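Local coordinates for orotate phosphoribosyltransferase (Aeropyrum pernix, PDB 2YZK), which probably catalyses the magnesium-dependent transfer of a ribosyl phosphate group from 5-phosphoribose 1-diphosphate to orotate, giving orotidine monophosphate in de novo UMP synthesis, at residues A[151-155]-A[156-160]. Numbering follows the deposited sequence.
Sequences ELLAR and MGVRL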
ATOM      1  N   GLU A 151      18.782 -13.297  11.555  1.00 14.64           N
ATOM      2  CA  GLU A 151      19.133 -13.837  12.864  1.00 15.17           C
ATOM      3  C   GLU A 151      18.144 -13.389  13.933  1.00 14.76           C
ATOM      4  O   GLU A 151      17.742 -14.179  14.796  1.00 14.28           O
ATOM      5  CB  GLU A 151      20.542 -13.386  13.266  1.00 17.52           C
ATOM      6  CG  GLU A 151      21.678 -13.973  12.438  1.00 21.78           C
ATOM      7  CD  GLU A 151      21.635 -13.566  10.978  1.00 22.62           C
ATOM      8  OE1 GLU A 151      21.289 -12.401  10.680  1.00 22.60           O
ATOM      9  OE2 GLU A 151      21.969 -14.415  10.124  1.00 26.58           O
ATOM     10  N   LEU A 152      17.756 -12.118  13.880  1.00 14.48           N
ATOM     11  CA  LEU A 152      16.822 -11.566  14.846  1.00 14.92           C
ATOM     12  C   LEU A 152      15.471 -12.263  14.734  1.00 15.65           C
ATOM     13  O   LEU A 152      14.883 -12.654  15.743  1.00 14.81           O
ATOM     14  CB  LEU A 152      16.667 -10.053  14.634  1.00 16.22           C
ATOM     15  CG  LEU A 152      15.745  -9.291  15.595  1.00 17.31           C
ATOM     16  CD1 LEU A 152      16.215  -7.852  15.730  1.00 18.84           C
ATOM     17  CD2 LEU A 152      14.310  -9.335  15.089  1.00 15.85           C
ATOM     18  N   LEU A 153      14.988 -12.431  13.508  1.00 14.30           N
ATOM     19  CA  LEU A 153      13.703 -13.083  13.294  1.00 15.40           C
ATOM     20  C   LEU A 153      13.759 -14.570  13.644  1.00 15.00           C
ATOM     21  O   LEU A 153      12.780 -15.137  14.122  1.00 16.12           O
ATOM     22  CB  LEU A 153      13.250 -12.892  11.841  1.00 13.01           C
ATOM     23  CG  LEU A 153      12.856 -11.448  11.507  1.00 15.14           C
ATOM     24  CD1 LEU A 153      12.685 -11.295  10.004  1.00 14.66           C
ATOM     25  CD2 LEU A 153      11.578 -11.072  12.245  1.00 14.40           C
ATOM     26  N   ALA A 154      14.909 -15.197  13.416  1.00 15.80           N
ATOM     27  CA  ALA A 154      15.062 -16.614  13.718  1.00 17.25           C
ATOM     28  C   ALA A 154      14.887 -16.841  15.210  1.00 18.88           C
ATOM     29  O   ALA A 154      14.378 -17.883  15.632  1.00 18.53           O
ATOM     30  CB  ALA A 154      16.436 -17.106  13.273  1.00 16.84           C
ATOM     31  N   ARG A 155      15.301 -15.859  16.005  1.00 20.91           N
ATOM     32  CA  ARG A 155      15.196 -15.959  17.455  1.00 25.27           C
ATOM     33  C   ARG A 155      13.769 -15.837  17.973  1.00 26.01           C
ATOM     34  O   ARG A 155      13.514 -16.084  19.151  1.00 26.22           O
ATOM     35  CB  ARG A 155      16.095 -14.918  18.134  1.00 27.10           C
ATOM     36  CG  ARG A 155      17.576 -15.272  18.078  1.00 30.89           C
ATOM     37  CD  ARG A 155      18.407 -14.408  19.017  1.00 34.53           C
ATOM     38  NE  ARG A 155      18.566 -13.035  18.545  1.00 37.74           N
ATOM     39  CZ  ARG A 155      19.260 -12.689  17.464  1.00 38.61           C
ATOM     40  NH1 ARG A 155      19.864 -13.619  16.736  1.00 40.06           N
ATOM     41  NH2 ARG A 155      19.358 -11.413  17.117  1.00 38.75           N
HETATM   42  N   MSE A 156      12.839 -15.448  17.106  1.00 23.70           N
HETATM   43  CA  MSE A 156      11.445 -15.351  17.519  1.00 20.52           C
HETATM   44  C   MSE A 156      10.583 -16.269  16.655  1.00 17.66           C
HETATM   45  O   MSE A 156       9.405 -16.008  16.425  1.00 17.01           O
HETATM   46  CB  MSE A 156      10.939 -13.901  17.472  1.00 24.83           C
HETATM   47  CG  MSE A 156      10.867 -13.245  16.110  1.00 29.10           C
HETATM   48 SE   MSE A 156      10.318 -11.510  16.266  1.00 37.92          SE
HETATM   49  CE  MSE A 156       8.532 -11.720  16.323  1.00 32.93           C
ATOM     50  N   GLY A 157      11.199 -17.350  16.183  1.00 13.86           N
ATOM     51  CA  GLY A 157      10.489 -18.336  15.386  1.00 13.91           C
ATOM     52  C   GLY A 157       9.967 -17.896  14.031  1.00 12.11           C
ATOM     53  O   GLY A 157       8.903 -18.337  13.595  1.00 11.39           O
ATOM     54  N   VAL A 158      10.717 -17.036  13.355  1.00 12.18           N
ATOM     55  CA  VAL A 158      10.312 -16.566  12.036  1.00 11.65           C
ATOM     56  C   VAL A 158      11.451 -16.759  11.033  1.00 11.90           C
ATOM     57  O   VAL A 158      12.596 -16.384  11.293  1.00 12.64           O
ATOM     58  CB  VAL A 158       9.907 -15.077  12.082  1.00 11.35           C
ATOM     59  CG1 VAL A 158       9.586 -14.584  10.672  1.00 11.75           C
ATOM     60  CG2 VAL A 158       8.695 -14.898  12.999  1.00 12.14           C
ATOM     61  N   ARG A 159      11.128 -17.369   9.896  1.00 12.17           N
ATOM     62  CA  ARG A 159      12.108 -17.624   8.846  1.00 12.86           C
ATOM     63  C   ARG A 159      12.039 -16.517   7.803  1.00 13.10           C
ATOM     64  O   ARG A 159      11.003 -16.323   7.168  1.00 12.13           O
ATOM     65  CB  ARG A 159      11.824 -18.970   8.168  1.00 14.75           C
ATOM     66  CG  ARG A 159      12.804 -19.310   7.053  1.00 19.75           C
ATOM     67  CD  ARG A 159      12.325 -20.473   6.189  1.00 24.44           C
ATOM     68  NE  ARG A 159      11.030 -20.179   5.584  1.00 29.02           N
ATOM     69  CZ  ARG A 159      10.609 -20.674   4.423  1.00 31.10           C
ATOM     70  NH1 ARG A 159      11.383 -21.498   3.729  1.00 32.44           N
ATOM     71  NH2 ARG A 159       9.410 -20.344   3.957  1.00 31.34           N
ATOM     72  N   LEU A 160      13.139 -15.790   7.635  1.00 11.83           N
ATOM     73  CA  LEU A 160      13.192 -14.714   6.653  1.00 10.76           C
ATOM     74  C   LEU A 160      13.629 -15.288   5.313  1.00 12.24           C
ATOM     75  O   LEU A 160      14.604 -16.037   5.241  1.00 10.40           O
ATOM     76  CB  LEU A 160      14.195 -13.636   7.085  1.00 10.29           C
ATOM     77  CG  LEU A 160      14.447 -12.493   6.088  1.00 10.09           C
ATOM     78  CD1 LEU A 160      13.206 -11.616   5.988  1.00  9.76           C
ATOM     79  CD2 LEU A 160      15.642 -11.658   6.540  1.00  9.31           C
TER
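Leu153 O takes the N-H of Val158 (N to O 2.9 Å) while Gly157 N bonds to Ala154 O (N to O 3.3 Å), the pair of backbone bonds that defines a Schellman motif closing helix 149-154. Gly157 is its C-prime residue; the positive phi of 65°, which favours glycine, turns the chain back toward the sheet. A type I turn from Ala154 to Gly157 makes the bend, and within it Met156 N also bonds to Leu153 O (N to O 3.0 Å). The two donors reach Leu153 O from opposite faces of its carbonyl plane, so a single acceptor is gripped twice, by N-H groups that both stand out of that plane.

Leu153 carries the apolar part of the contact. Its CB lies against Val158 CB at 4.0 Å, and its CD1 reaches the flank of Leu160, 4.0 Å from Leu160 CB, where the two leucine side chains cross at a slant. Val158 CB also lies 3.5 Å from Leu153 O. From the turn comes selenomethionine Met156: with chi1 at 65°, its CG sits between its own backbone N and carbonyl carbon, which brings Met156 CG to 3.3 Å from Leu153 O. The chain then runs on until Met156 SE stands 4.2 Å from Leu153 CD2. The Arg155 chain bends at chi3 and brings one guanidinium face, near its rim, against Leu152 CA.

The loop delivers the chain from helix 149-154 into strand 159-162, an outermost strand of the five-stranded parallel sheet of this phosphoribosyltransferase fold. Strand 135-141 pairs with Arg159; its Ala139 touches Val158 and Leu160, and Val141 also touches Leu160. Helix 120-131 packs Ala123 and Ile126 on Met156, and its Arg130 donates a hydrogen bond from NH1 to Met156 O.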